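Local coordinates for 3-carboxy-cis,cis-muconate cycloisomerase (Acinetobacter calcoaceticus, PDB 1Q5N), which is a cycloisomerase of the fumarase/aspartase superfamily, whose members are largely helical, tetrameric enzymes, at residues T18-D23 with I119-D124; I128-V133 with D182-I187; Q134-T139 with S175-D180. All coordinates share one frame; numbering follows the deposited sequence.

Interaction 1 of 3, residues T18-D23 with I119-D124; sequences TEIFSD and ILQCRD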
ATOM      1  N   THR A  18     -13.316  17.891  -9.057  1.00 36.94           N
ATOM      2  CA  THR A  18     -14.408  16.986  -8.704  1.00 38.57           C
ATOM      3  C   THR A  18     -15.510  16.969  -9.806  1.00 39.09           C
ATOM      4  O   THR A  18     -16.132  15.931 -10.085  1.00 37.26           O
ATOM      5  CB  THR A  18     -15.037  17.413  -7.340  1.00 38.45           C
ATOM      6  OG1 THR A  18     -14.092  17.128  -6.320  1.00 42.56           O
ATOM      7  CG2 THR A  18     -16.301  16.632  -7.010  1.00 38.55           C
ATOM      8  N   GLU A  19     -15.747  18.128 -10.415  1.00 40.13           N
ATOM      9  CA  GLU A  19     -16.745  18.232 -11.468  1.00 41.79           C
ATOM     10  C   GLU A  19     -16.258  17.477 -12.703  1.00 39.82           C
ATOM     11  O   GLU A  19     -17.047  16.796 -13.347  1.00 39.29           O
ATOM     12  CB  GLU A  19     -16.990  19.698 -11.826  1.00 47.47           C
ATOM     13  CG  GLU A  19     -18.473  20.042 -12.005  1.00 57.88           C
ATOM     14  CD  GLU A  19     -18.688  21.556 -12.219  1.00 65.22           C
ATOM     15  OE1 GLU A  19     -18.453  22.367 -11.246  1.00 65.46           O
ATOM     16  OE2 GLU A  19     -19.085  21.913 -13.380  1.00 68.18           O
ATOM     17  N   ILE A  20     -14.968  17.598 -13.035  1.00 36.30           N
ATOM     18  CA  ILE A  20     -14.460  16.898 -14.197  1.00 36.57           C
ATOM     19  C   ILE A  20     -14.663  15.378 -14.085  1.00 36.75           C
ATOM     20  O   ILE A  20     -14.877  14.709 -15.105  1.00 37.31           O
ATOM     21  CB  ILE A  20     -12.955  17.230 -14.442  1.00 37.86           C
ATOM     22  CG1 ILE A  20     -12.847  18.645 -15.022  1.00 39.19           C
ATOM     23  CG2 ILE A  20     -12.305  16.244 -15.422  1.00 36.26           C
ATOM     24  CD1 ILE A  20     -11.429  19.177 -15.010  1.00 40.84           C
ATOM     25  N   PHE A  21     -14.633  14.850 -12.855  1.00 35.43           N
ATOM     26  CA  PHE A  21     -14.802  13.410 -12.594  1.00 34.09           C
ATOM     27  C   PHE A  21     -16.170  12.989 -12.115  1.00 33.68           C
ATOM     28  O   PHE A  21     -16.369  11.845 -11.696  1.00 35.75           O
ATOM     29  CB  PHE A  21     -13.719  12.916 -11.613  1.00 32.60           C
ATOM     30  CG  PHE A  21     -12.325  12.855 -12.239  1.00 32.30           C
ATOM     31  CD1 PHE A  21     -11.980  11.822 -13.117  1.00 31.46           C
ATOM     32  CD2 PHE A  21     -11.385  13.870 -12.004  1.00 31.52           C
ATOM     33  CE1 PHE A  21     -10.702  11.798 -13.775  1.00 31.02           C
ATOM     34  CE2 PHE A  21     -10.103  13.861 -12.655  1.00 30.63           C
ATOM     35  CZ  PHE A  21      -9.770  12.831 -13.534  1.00 28.94           C
ATOM     36  N   SER A  22     -17.141  13.884 -12.196  1.00 33.40           N
ATOM     37  CA  SER A  22     -18.510  13.543 -11.794  1.00 33.94           C
ATOM     38  C   SER A  22     -19.178  12.642 -12.886  1.00 35.57           C
ATOM     39  O   SER A  22     -18.715  12.585 -14.034  1.00 33.61           O
ATOM     40  CB  SER A  22     -19.307  14.830 -11.623  1.00 34.60           C
ATOM     41  OG  SER A  22     -19.547  15.440 -12.896  1.00 37.67           O
ATOM     42  N   ASP A  23     -20.247  11.936 -12.528  1.00 37.13           N
ATOM     43  CA  ASP A  23     -20.921  11.077 -13.486  1.00 39.89           C
ATOM     44  C   ASP A  23     -21.340  11.834 -14.749  1.00 41.91           C
ATOM     45  O   ASP A  23     -21.168  11.367 -15.891  1.00 40.12           O
ATOM     46  CB  ASP A  23     -22.158  10.439 -12.853  1.00 41.42           C
ATOM     47  CG  ASP A  23     -21.807   9.403 -11.789  1.00 43.66           C
ATOM     48  OD1 ASP A  23     -20.682   8.863 -11.799  1.00 44.58           O
ATOM     49  OD2 ASP A  23     -22.659   9.119 -10.929  1.00 47.10           O
ATOM     50  N   ILE A 119      -8.691   9.982 -20.670  1.00 30.91           N
ATOM     51  CA  ILE A 119      -7.631  10.903 -21.079  1.00 30.37           C
ATOM     52  C   ILE A 119      -8.142  12.360 -21.273  1.00 32.30           C
ATOM     53  O   ILE A 119      -7.411  13.337 -20.989  1.00 30.65           O
ATOM     54  CB  ILE A 119      -6.955  10.417 -22.353  1.00 29.41           C
ATOM     55  CG1 ILE A 119      -6.176   9.123 -22.036  1.00 29.66           C
ATOM     56  CG2 ILE A 119      -6.047  11.505 -22.915  1.00 26.98           C
ATOM     57  CD1 ILE A 119      -5.152   9.276 -20.916  1.00 27.00           C
ATOM     58  N   LEU A 120      -9.387  12.507 -21.734  1.00 30.96           N
ATOM     59  CA  LEU A 120      -9.925  13.856 -21.883  1.00 34.23           C
ATOM     60  C   LEU A 120     -10.074  14.461 -20.487  1.00 34.60           C
ATOM     61  O   LEU A 120      -9.753  15.638 -20.288  1.00 35.35           O
ATOM     62  CB  LEU A 120     -11.278  13.862 -22.615  1.00 34.42           C
ATOM     63  CG  LEU A 120     -11.205  13.485 -24.118  1.00 35.69           C
ATOM     64  CD1 LEU A 120     -12.592  13.468 -24.726  1.00 34.94           C
ATOM     65  CD2 LEU A 120     -10.311  14.472 -24.853  1.00 34.65           C
ATOM     66  N   GLN A 121     -10.553  13.664 -19.523  1.00 32.60           N
ATOM     67  CA  GLN A 121     -10.679  14.149 -18.166  1.00 31.72           C
ATOM     68  C   GLN A 121      -9.283  14.521 -17.613  1.00 31.82           C
ATOM     69  O   GLN A 121      -9.115  15.580 -17.023  1.00 32.11           O
ATOM     70  CB  GLN A 121     -11.323  13.087 -17.270  1.00 31.80           C
ATOM     71  CG  GLN A 121     -12.827  12.896 -17.460  1.00 31.67           C
ATOM     72  CD  GLN A 121     -13.345  11.725 -16.624  1.00 32.93           C
ATOM     73  OE1 GLN A 121     -12.801  10.628 -16.711  1.00 33.10           O
ATOM     74  NE2 GLN A 121     -14.388  11.950 -15.809  1.00 31.24           N
ATOM     75  N   CYS A 122      -8.297  13.651 -17.807  1.00 30.51           N
ATOM     76  CA  CYS A 122      -6.956  13.901 -17.327  1.00 31.86           C
ATOM     77  C   CYS A 122      -6.386  15.175 -17.952  1.00 33.99           C
ATOM     78  O   CYS A 122      -5.629  15.916 -17.301  1.00 33.55           O
ATOM     79  CB  CYS A 122      -6.028  12.717 -17.669  1.00 31.06           C
ATOM     80  SG  CYS A 122      -6.339  11.197 -16.696  1.00 33.29           S
ATOM     81  N   ARG A 123      -6.710  15.419 -19.227  1.00 33.84           N
ATOM     82  CA  ARG A 123      -6.182  16.611 -19.843  1.00 34.24           C
ATOM     83  C   ARG A 123      -6.704  17.841 -19.125  1.00 32.79           C
ATOM     84  O   ARG A 123      -5.946  18.757 -18.810  1.00 32.79           O
ATOM     85  CB  ARG A 123      -6.542  16.694 -21.330  1.00 35.22           C
ATOM     86  CG  ARG A 123      -5.920  17.940 -21.989  1.00 36.52           C
ATOM     87  CD  ARG A 123      -6.099  17.943 -23.515  1.00 40.09           C
ATOM     88  NE  ARG A 123      -7.497  17.839 -23.950  1.00 41.56           N
ATOM     89  CZ  ARG A 123      -7.872  17.626 -25.221  1.00 43.17           C
ATOM     90  NH1 ARG A 123      -6.952  17.490 -26.193  1.00 40.19           N
ATOM     91  NH2 ARG A 123      -9.167  17.557 -25.519  1.00 41.95           N
ATOM     92  N   ASP A 124      -7.995  17.858 -18.851  1.00 31.55           N
ATOM     93  CA  ASP A 124      -8.573  19.015 -18.216  1.00 33.06           C
ATOM     94  C   ASP A 124      -8.159  19.185 -16.738  1.00 34.66           C
ATOM     95  O   ASP A 124      -7.924  20.307 -16.283  1.00 34.28           O
ATOM     96  CB  ASP A 124     -10.105  18.980 -18.338  1.00 32.90           C
ATOM     97  CG  ASP A 124     -10.603  19.316 -19.769  1.00 35.81           C
ATOM     98  OD1 ASP A 124      -9.805  19.827 -20.578  1.00 35.78           O
ATOM     99  OD2 ASP A 124     -11.788  19.057 -20.088  1.00 36.14           O
TER
HETATM  100  O   HOH W   1     -14.789   9.773 -13.613  1.00 48.72           O

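Interaction 2 of 3, residues I128-V133 with D182-I187; sequences IVQNQV and DRINAI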
ATOM      1  N   ILE A 128      -5.744  22.282 -14.645  1.00 33.92           N
ATOM      2  CA  ILE A 128      -6.033  22.900 -13.360  1.00 34.25           C
ATOM      3  C   ILE A 128      -4.909  22.641 -12.351  1.00 35.84           C
ATOM      4  O   ILE A 128      -4.448  23.586 -11.713  1.00 37.51           O
ATOM      5  CB  ILE A 128      -7.343  22.381 -12.771  1.00 34.95           C
ATOM      6  CG1 ILE A 128      -8.504  22.922 -13.586  1.00 35.46           C
ATOM      7  CG2 ILE A 128      -7.502  22.827 -11.289  1.00 32.96           C
ATOM      8  CD1 ILE A 128      -9.787  22.240 -13.220  1.00 37.06           C
ATOM      9  N   VAL A 129      -4.437  21.392 -12.223  1.00 34.93           N
ATOM     10  CA  VAL A 129      -3.379  21.080 -11.264  1.00 33.44           C
ATOM     11  C   VAL A 129      -2.113  21.843 -11.619  1.00 33.73           C
ATOM     12  O   VAL A 129      -1.422  22.376 -10.736  1.00 33.44           O
ATOM     13  CB  VAL A 129      -3.081  19.544 -11.222  1.00 34.20           C
ATOM     14  CG1 VAL A 129      -1.717  19.277 -10.608  1.00 31.70           C
ATOM     15  CG2 VAL A 129      -4.148  18.845 -10.427  1.00 33.53           C
ATOM     16  N   GLN A 130      -1.816  21.928 -12.914  1.00 33.64           N
ATOM     17  CA  GLN A 130      -0.605  22.624 -13.329  1.00 33.67           C
ATOM     18  C   GLN A 130      -0.714  24.107 -12.950  1.00 34.74           C
ATOM     19  O   GLN A 130       0.232  24.723 -12.456  1.00 34.63           O
ATOM     20  CB  GLN A 130      -0.385  22.487 -14.838  1.00 34.21           C
ATOM     21  CG  GLN A 130       0.781  23.321 -15.326  1.00 35.75           C
ATOM     22  CD  GLN A 130       1.279  22.910 -16.685  1.00 42.45           C
ATOM     23  OE1 GLN A 130       0.536  22.360 -17.510  1.00 42.06           O
ATOM     24  NE2 GLN A 130       2.568  23.181 -16.942  1.00 46.34           N
ATOM     25  N   ASN A 131      -1.878  24.683 -13.170  1.00 34.36           N
ATOM     26  CA  ASN A 131      -2.006  26.062 -12.820  1.00 36.25           C
ATOM     27  C   ASN A 131      -1.888  26.247 -11.284  1.00 35.06           C
ATOM     28  O   ASN A 131      -1.329  27.240 -10.833  1.00 34.59           O
ATOM     29  CB  ASN A 131      -3.325  26.619 -13.340  1.00 38.00           C
ATOM     30  CG  ASN A 131      -3.442  28.106 -13.083  1.00 45.81           C
ATOM     31  OD1 ASN A 131      -4.405  28.557 -12.452  1.00 49.34           O
ATOM     32  ND2 ASN A 131      -2.435  28.892 -13.540  1.00 47.46           N
ATOM     33  N   GLN A 132      -2.402  25.308 -10.491  1.00 33.51           N
ATOM     34  CA  GLN A 132      -2.273  25.424  -9.032  1.00 33.42           C
ATOM     35  C   GLN A 132      -0.792  25.349  -8.652  1.00 33.17           C
ATOM     36  O   GLN A 132      -0.314  26.118  -7.847  1.00 32.81           O
ATOM     37  CB  GLN A 132      -3.003  24.304  -8.335  1.00 33.57           C
ATOM     38  CG  GLN A 132      -4.497  24.347  -8.506  1.00 32.99           C
ATOM     39  CD  GLN A 132      -5.144  23.136  -7.840  1.00 35.46           C
ATOM     40  OE1 GLN A 132      -4.895  22.015  -8.252  1.00 36.04           O
ATOM     41  NE2 GLN A 132      -5.961  23.357  -6.806  1.00 35.10           N
ATOM     42  N   VAL A 133      -0.042  24.446  -9.271  1.00 33.69           N
ATOM     43  CA  VAL A 133       1.372  24.348  -8.931  1.00 33.66           C
ATOM     44  C   VAL A 133       2.119  25.640  -9.296  1.00 35.99           C
ATOM     45  O   VAL A 133       3.007  26.083  -8.557  1.00 35.06           O
ATOM     46  CB  VAL A 133       2.024  23.170  -9.639  1.00 31.95           C
ATOM     47  CG1 VAL A 133       3.525  23.218  -9.461  1.00 29.82           C
ATOM     48  CG2 VAL A 133       1.436  21.878  -9.088  1.00 31.79           C
ATOM     49  N   ASP A 182       8.248  20.860 -14.223  1.00 31.92           N
ATOM     50  CA  ASP A 182       8.997  20.214 -15.266  1.00 32.64           C
ATOM     51  C   ASP A 182       8.449  18.802 -15.552  1.00 33.93           C
ATOM     52  O   ASP A 182       8.356  18.368 -16.720  1.00 34.13           O
ATOM     53  CB  ASP A 182      10.474  20.096 -14.889  1.00 33.79           C
ATOM     54  CG  ASP A 182      11.217  21.462 -14.846  1.00 37.30           C
ATOM     55  OD1 ASP A 182      10.707  22.486 -15.370  1.00 38.66           O
ATOM     56  OD2 ASP A 182      12.345  21.488 -14.284  1.00 38.49           O
ATOM     57  N   ARG A 183       8.127  18.073 -14.485  1.00 31.69           N
ATOM     58  CA  ARG A 183       7.609  16.721 -14.646  1.00 31.65           C
ATOM     59  C   ARG A 183       6.291  16.717 -15.409  1.00 30.58           C
ATOM     60  O   ARG A 183       6.096  15.896 -16.301  1.00 29.25           O
ATOM     61  CB  ARG A 183       7.386  16.072 -13.292  1.00 29.30           C
ATOM     62  CG  ARG A 183       8.659  15.644 -12.628  1.00 29.36           C
ATOM     63  CD  ARG A 183       8.359  15.079 -11.223  1.00 28.89           C
ATOM     64  NE  ARG A 183       9.624  14.837 -10.546  1.00 31.70           N
ATOM     65  CZ  ARG A 183      10.023  15.500  -9.459  1.00 31.05           C
ATOM     66  NH1 ARG A 183       9.245  16.442  -8.913  1.00 27.61           N
ATOM     67  NH2 ARG A 183      11.220  15.231  -8.942  1.00 30.04           N
ATOM     68  N   ILE A 184       5.412  17.647 -15.057  1.00 31.31           N
ATOM     69  CA  ILE A 184       4.122  17.749 -15.725  1.00 35.04           C
ATOM     70  C   ILE A 184       4.327  18.027 -17.243  1.00 37.91           C
ATOM     71  O   ILE A 184       3.741  17.345 -18.078  1.00 39.41           O
ATOM     72  CB  ILE A 184       3.254  18.866 -15.103  1.00 33.54           C
ATOM     73  CG1 ILE A 184       2.738  18.401 -13.743  1.00 33.77           C
ATOM     74  CG2 ILE A 184       2.123  19.254 -16.066  1.00 32.67           C
ATOM     75  CD1 ILE A 184       1.869  19.379 -13.020  1.00 33.37           C
ATOM     76  N   ASN A 185       5.191  18.983 -17.588  1.00 37.83           N
ATOM     77  CA  ASN A 185       5.386  19.294 -18.990  1.00 38.97           C
ATOM     78  C   ASN A 185       6.012  18.146 -19.748  1.00 38.42           C
ATOM     79  O   ASN A 185       5.659  17.923 -20.897  1.00 38.92           O
ATOM     80  CB  ASN A 185       6.233  20.576 -19.182  1.00 39.37           C
ATOM     81  CG  ASN A 185       5.437  21.843 -18.866  1.00 42.94           C
ATOM     82  OD1 ASN A 185       4.262  21.976 -19.256  1.00 41.52           O
ATOM     83  ND2 ASN A 185       6.067  22.775 -18.148  1.00 43.30           N
ATOM     84  N   ALA A 186       6.944  17.435 -19.116  1.00 36.83           N
ATOM     85  CA  ALA A 186       7.615  16.331 -19.771  1.00 35.52           C
ATOM     86  C   ALA A 186       6.768  15.093 -20.088  1.00 36.20           C
ATOM     87  O   ALA A 186       7.145  14.342 -20.951  1.00 39.11           O
ATOM     88  CB  ALA A 186       8.813  15.908 -18.950  1.00 35.40           C
ATOM     89  N   ILE A 187       5.644  14.860 -19.417  1.00 35.43           N
ATOM     90  CA  ILE A 187       4.849  13.659 -19.701  1.00 34.62           C
ATOM     91  C   ILE A 187       3.691  13.901 -20.670  1.00 33.64           C
ATOM     92  O   ILE A 187       3.112  12.958 -21.217  1.00 33.20           O
ATOM     93  CB  ILE A 187       4.209  13.052 -18.389  1.00 32.42           C
ATOM     94  CG1 ILE A 187       3.123  13.993 -17.846  1.00 30.77           C
ATOM     95  CG2 ILE A 187       5.263  12.818 -17.352  1.00 32.46           C
ATOM     96  CD1 ILE A 187       2.303  13.331 -16.755  1.00 36.27           C
TER

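Interaction 3 of 3, residues Q134-T139 with S175-D180; sequences QQCYET and SAFKRD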
ATOM      1  N   GLN A 134       1.759  26.218 -10.445  1.00 35.73           N
ATOM      2  CA  GLN A 134       2.353  27.440 -10.938  1.00 34.99           C
ATOM      3  C   GLN A 134       2.105  28.578  -9.898  1.00 34.62           C
ATOM      4  O   GLN A 134       3.014  29.327  -9.588  1.00 32.15           O
ATOM      5  CB  GLN A 134       1.700  27.792 -12.288  1.00 39.09           C
ATOM      6  CG  GLN A 134       2.225  29.040 -12.950  1.00 44.48           C
ATOM      7  CD  GLN A 134       3.715  28.912 -13.322  1.00 49.05           C
ATOM      8  OE1 GLN A 134       4.112  27.981 -14.033  1.00 51.84           O
ATOM      9  NE2 GLN A 134       4.541  29.857 -12.845  1.00 50.72           N
ATOM     10  N   GLN A 135       0.882  28.718  -9.394  1.00 32.55           N
ATOM     11  CA  GLN A 135       0.615  29.742  -8.400  1.00 34.65           C
ATOM     12  C   GLN A 135       1.354  29.465  -7.076  1.00 35.12           C
ATOM     13  O   GLN A 135       1.827  30.407  -6.425  1.00 35.25           O
ATOM     14  CB  GLN A 135      -0.866  29.840  -8.097  1.00 36.15           C
ATOM     15  CG  GLN A 135      -1.636  30.353  -9.205  1.00 41.58           C
ATOM     16  CD  GLN A 135      -3.070  30.406  -8.827  1.00 46.72           C
ATOM     17  OE1 GLN A 135      -3.498  31.335  -8.128  1.00 52.86           O
ATOM     18  NE2 GLN A 135      -3.840  29.402  -9.249  1.00 47.49           N
ATOM     19  N   CYS A 136       1.407  28.188  -6.667  1.00 32.17           N
ATOM     20  CA  CYS A 136       2.128  27.817  -5.466  1.00 31.50           C
ATOM     21  C   CYS A 136       3.590  28.216  -5.664  1.00 29.79           C
ATOM     22  O   CYS A 136       4.192  28.793  -4.766  1.00 29.12           O
ATOM     23  CB  CYS A 136       2.036  26.289  -5.175  1.00 29.01           C
ATOM     24  SG  CYS A 136       0.469  25.819  -4.432  1.00 31.78           S
ATOM     25  N   TYR A 137       4.160  27.898  -6.823  1.00 29.25           N
ATOM     26  CA  TYR A 137       5.561  28.247  -7.119  1.00 30.62           C
ATOM     27  C   TYR A 137       5.820  29.780  -7.002  1.00 34.01           C
ATOM     28  O   TYR A 137       6.737  30.234  -6.302  1.00 34.63           O
ATOM     29  CB  TYR A 137       5.892  27.775  -8.513  1.00 28.12           C
ATOM     30  CG  TYR A 137       7.305  28.060  -8.987  1.00 29.97           C
ATOM     31  CD1 TYR A 137       8.406  27.744  -8.197  1.00 28.91           C
ATOM     32  CD2 TYR A 137       7.538  28.518 -10.294  1.00 30.55           C
ATOM     33  CE1 TYR A 137       9.673  27.842  -8.673  1.00 30.26           C
ATOM     34  CE2 TYR A 137       8.831  28.623 -10.802  1.00 32.29           C
ATOM     35  CZ  TYR A 137       9.889  28.280  -9.999  1.00 33.36           C
ATOM     36  OH  TYR A 137      11.163  28.304 -10.531  1.00 35.07           O
ATOM     37  N   GLU A 138       4.991  30.557  -7.688  1.00 35.74           N
ATOM     38  CA  GLU A 138       5.087  32.011  -7.700  1.00 38.13           C
ATOM     39  C   GLU A 138       5.002  32.566  -6.299  1.00 36.88           C
ATOM     40  O   GLU A 138       5.874  33.351  -5.883  1.00 33.97           O
ATOM     41  CB  GLU A 138       3.975  32.622  -8.561  1.00 39.12           C
ATOM     42  CG  GLU A 138       4.386  32.539 -10.012  1.00 47.60           C
ATOM     43  CD  GLU A 138       3.296  32.973 -10.979  1.00 52.41           C
ATOM     44  OE1 GLU A 138       2.140  33.252 -10.545  1.00 55.71           O
ATOM     45  OE2 GLU A 138       3.608  33.014 -12.185  1.00 55.18           O
ATOM     46  N   THR A 139       3.945  32.171  -5.596  1.00 35.35           N
ATOM     47  CA  THR A 139       3.765  32.605  -4.230  1.00 35.83           C
ATOM     48  C   THR A 139       4.970  32.151  -3.338  1.00 36.20           C
ATOM     49  O   THR A 139       5.492  32.951  -2.559  1.00 36.76           O
ATOM     50  CB  THR A 139       2.442  32.082  -3.694  1.00 37.28           C
ATOM     51  OG1 THR A 139       1.399  32.471  -4.596  1.00 39.43           O
ATOM     52  CG2 THR A 139       2.150  32.634  -2.323  1.00 35.54           C
ATOM     53  N   SER A 175      11.632  25.449  -5.200  1.00 29.72           N
ATOM     54  CA  SER A 175      12.386  24.633  -6.140  1.00 29.33           C
ATOM     55  C   SER A 175      11.701  23.241  -6.337  1.00 30.69           C
ATOM     56  O   SER A 175      11.763  22.663  -7.428  1.00 31.34           O
ATOM     57  CB  SER A 175      13.829  24.501  -5.611  1.00 28.97           C
ATOM     58  OG  SER A 175      14.663  23.791  -6.493  1.00 31.79           O
ATOM     59  N   ALA A 176      11.046  22.715  -5.293  1.00 29.09           N
ATOM     60  CA  ALA A 176      10.381  21.426  -5.422  1.00 29.22           C
ATOM     61  C   ALA A 176       9.172  21.634  -6.374  1.00 29.95           C
ATOM     62  O   ALA A 176       8.882  20.797  -7.242  1.00 28.99           O
ATOM     63  CB  ALA A 176       9.916  20.920  -4.055  1.00 26.84           C
ATOM     64  N   PHE A 177       8.465  22.746  -6.220  1.00 29.47           N
ATOM     65  CA  PHE A 177       7.349  22.992  -7.116  1.00 31.75           C
ATOM     66  C   PHE A 177       7.840  23.149  -8.582  1.00 34.04           C
ATOM     67  O   PHE A 177       7.178  22.677  -9.524  1.00 34.24           O
ATOM     68  CB  PHE A 177       6.576  24.234  -6.699  1.00 30.31           C
ATOM     69  CG  PHE A 177       5.713  24.023  -5.517  1.00 30.72           C
ATOM     70  CD1 PHE A 177       4.800  22.949  -5.490  1.00 30.89           C
ATOM     71  CD2 PHE A 177       5.722  24.923  -4.468  1.00 30.29           C
ATOM     72  CE1 PHE A 177       3.869  22.783  -4.433  1.00 29.35           C
ATOM     73  CE2 PHE A 177       4.788  24.774  -3.385  1.00 31.47           C
ATOM     74  CZ  PHE A 177       3.857  23.695  -3.381  1.00 28.77           C
ATOM     75  N   LYS A 178       8.999  23.780  -8.767  1.00 33.42           N
ATOM     76  CA  LYS A 178       9.506  23.944 -10.107  1.00 34.71           C
ATOM     77  C   LYS A 178       9.813  22.576 -10.717  1.00 32.45           C
ATOM     78  O   LYS A 178       9.509  22.349 -11.874  1.00 32.26           O
ATOM     79  CB  LYS A 178      10.718  24.904 -10.094  1.00 36.38           C
ATOM     80  CG  LYS A 178      11.990  24.389 -10.640  1.00 41.27           C
ATOM     81  CD  LYS A 178      12.159  24.584 -12.125  1.00 41.03           C
ATOM     82  CE  LYS A 178      13.469  23.874 -12.503  1.00 42.25           C
ATOM     83  NZ  LYS A 178      13.694  23.804 -13.994  1.00 42.78           N
ATOM     84  N   ARG A 179      10.380  21.645  -9.954  1.00 32.31           N
ATOM     85  CA  ARG A 179      10.636  20.311 -10.527  1.00 31.29           C
ATOM     86  C   ARG A 179       9.288  19.600 -10.887  1.00 31.26           C
ATOM     87  O   ARG A 179       9.222  18.793 -11.826  1.00 32.11           O
ATOM     88  CB  ARG A 179      11.483  19.460  -9.568  1.00 29.68           C
ATOM     89  CG  ARG A 179      12.890  19.928  -9.442  1.00 28.73           C
ATOM     90  CD  ARG A 179      13.720  18.920  -8.647  1.00 30.08           C
ATOM     91  NE  ARG A 179      13.312  18.796  -7.228  1.00 31.46           N
ATOM     92  CZ  ARG A 179      13.590  19.687  -6.266  1.00 31.39           C
ATOM     93  NH1 ARG A 179      14.268  20.793  -6.540  1.00 31.73           N
ATOM     94  NH2 ARG A 179      13.239  19.458  -5.011  1.00 31.40           N
ATOM     95  N   ASP A 180       8.219  19.920 -10.162  1.00 30.25           N
ATOM     96  CA  ASP A 180       6.925  19.360 -10.476  1.00 32.58           C
ATOM     97  C   ASP A 180       6.401  19.924 -11.806  1.00 34.35           C
ATOM     98  O   ASP A 180       5.780  19.202 -12.598  1.00 34.41           O
ATOM     99  CB  ASP A 180       5.908  19.674  -9.388  1.00 32.24           C
ATOM    100  CG  ASP A 180       6.178  18.909  -8.106  1.00 33.06           C
ATOM    101  OD1 ASP A 180       6.753  17.793  -8.180  1.00 30.46           O
ATOM    102  OD2 ASP A 180       5.799  19.421  -7.024  1.00 31.41           O
TER

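Interaction 1 of 3, residues T18-D23 with I119-D124
Gln121 reaches out from the helix of 119-124 and lays its extended side chain against both Ile20 and Phe21, at the end of helix 15-20. Its CG lies anti to the carbonyl carbon (chi1 -75°), and the straight chain beyond it carries the amide to the backbone of the turn, where NE2 donates to Ile20 O at 2.9 Å. The bond is bent, 152° at the hydrogen, and the donor is tilted from the carbonyl plane. NE2 also donates to a water that donates to Phe21 O, so one amide nitrogen holds two successive carbonyls, one directly and one through the water. The Phe21 ring crosses Gln121 at a slant, ring and amide planes 48° apart, with CD1 3.6 Å from NE2. Ile20 runs past Gln121 in the opposite direction: CG2 sits 3.8 Å from Gln121 CB, while CD1 meets Asp124 CB at 3.6 Å, the two side chains crossing at about a right angle. Asp124 OD2 is engaged by Tyr29 OH. The contact pins the turn between helices 15-20 and 23-43 onto helix 110-146, with Tyr29 and Leu26 beside Gln121, and Phe335 of helix 323-351 meeting the Phe21 ring.

Interaction 2 of 3, residues I128-V133 with D182-I187
Gln130 and Ile184 bring together helices 110-146 and 166-191, two long antiparallel members of the central helical bundle that characterises the fumarase/aspartase superfamily. The short segments approach to 10.9 Å between axes, running in nearly opposite directions, and the side chains that join them are few. Gln130 and Ile184 share most of the contact. From CB the Gln130 chain heads toward helix 166-191 with CG anti to the backbone N (chi1 174°), and it stays extended, so that the amide rather than the aliphatic part does the touching. Gln130 CD lies 3.8 Å from Ile184 CG2, and OE1 is equally near that methyl group. This oxygen also accepts a hydrogen bond from Lys188, one turn beyond Ile184. At the tip, NE2 reaches the amide of Asn185, which lies across it: the two side chains cross at about a right angle and their amide planes are steeply inclined to each other. Lys188 NZ bonds to Asn185 OD1 as well, and this one ammonium group therefore ties both amide oxygens together at the partly exposed side of the contact. Deeper in the bundle, Val129 CG1 and Ile184 CD1 make a loose apolar contact at 4.3 Å; Leu342 of helix 323-351 packs on Val129, and Val243 and Ile247 of helix 235-261 pack on Ile184. The amide-amide bond, 3.1 Å from Gln130 NE2 to Asn185 OD1, has its acceptor close to the plane of the Gln130 amide and is fairly straight at the hydrogen (159°), but its donor stands 40° above the carbonyl plane of Asn185 and misses the lone pairs.

Interaction 3 of 3, residues Q134-T139 with S175-D180
Cys136 CB packs over one face of the Phe177 ring, 3.8 Å from its centroid and only 18° off the normal, a CH-pi contact displaced toward the CE2 and CZ side. The sulfur, turned anti to the carbonyl carbon, lies out past the rim near CZ, oblique to the face, with Cys136 SG 4.8 Å from the centroid of the Phe177 ring, a Cys sulfur-aromatic contact. Val251 and Met254 of helix 235-261 also pack against Phe177, which is buried between the helices.

Apolar packing accounts for the remaining contacts. Tyr137 CB and Phe177 CB meet at 4.0 Å where the backbones come nearest, the CA atoms of these two residues being 5.6 Å apart. Having its CG anti to the backbone N (chi1 180°), Tyr137 runs side by side with Lys178 and points the same way. Lys178 CB approaches Tyr137 CE1 to 3.4 Å and lies at a similar distance from CZ and OH, while Lys178 CA stands over one face of the ring, toward its rim. The segments belong to helices 110-146 and 166-191, antiparallel neighbours in the long helical bundle of the fumarase/aspartase superfamily; their local axes pass 8.8 Å apart at a signed crossing angle of -152°.

Polar and charged groups lie around this packing. The Lys178 chain bends at chi2, and its NZ forms a salt bridge with Asp182 further along the same helix. Arg179 projects to the subunit interface, where NE forms a salt bridge with Asp235 of the third subunit. Within 134-139, the carbonyl oxygen of Gln135 accepts from both Thr139 N and Thr139 OG1, which reach it from opposite faces of its plane; the hydroxyl bond is 2.8 Å long.

Overall arrangement
Helix 110-146 takes part in all three contacts. Interaction 1 attaches the N-terminal turn to it, whereas interactions 2 and 3 pair successive parts of it with helix 166-191, running in the opposite sense. The centres of interactions 2 and 3 are about 9 Å apart, and they touch through Val133 CG1, which lies 3.7 Å from Phe177 O. Interaction 1 is centred about 16 Å from interaction 2 and meets it where Ile20 CD1 packs on Ile128 CD1 at 3.9 Å; from interaction 3 its nearest atoms are about 12 Å away. Interactions 2 and 3 also border the third subunit, whose Asp235 forms salt bridges with both Arg179 and Arg183.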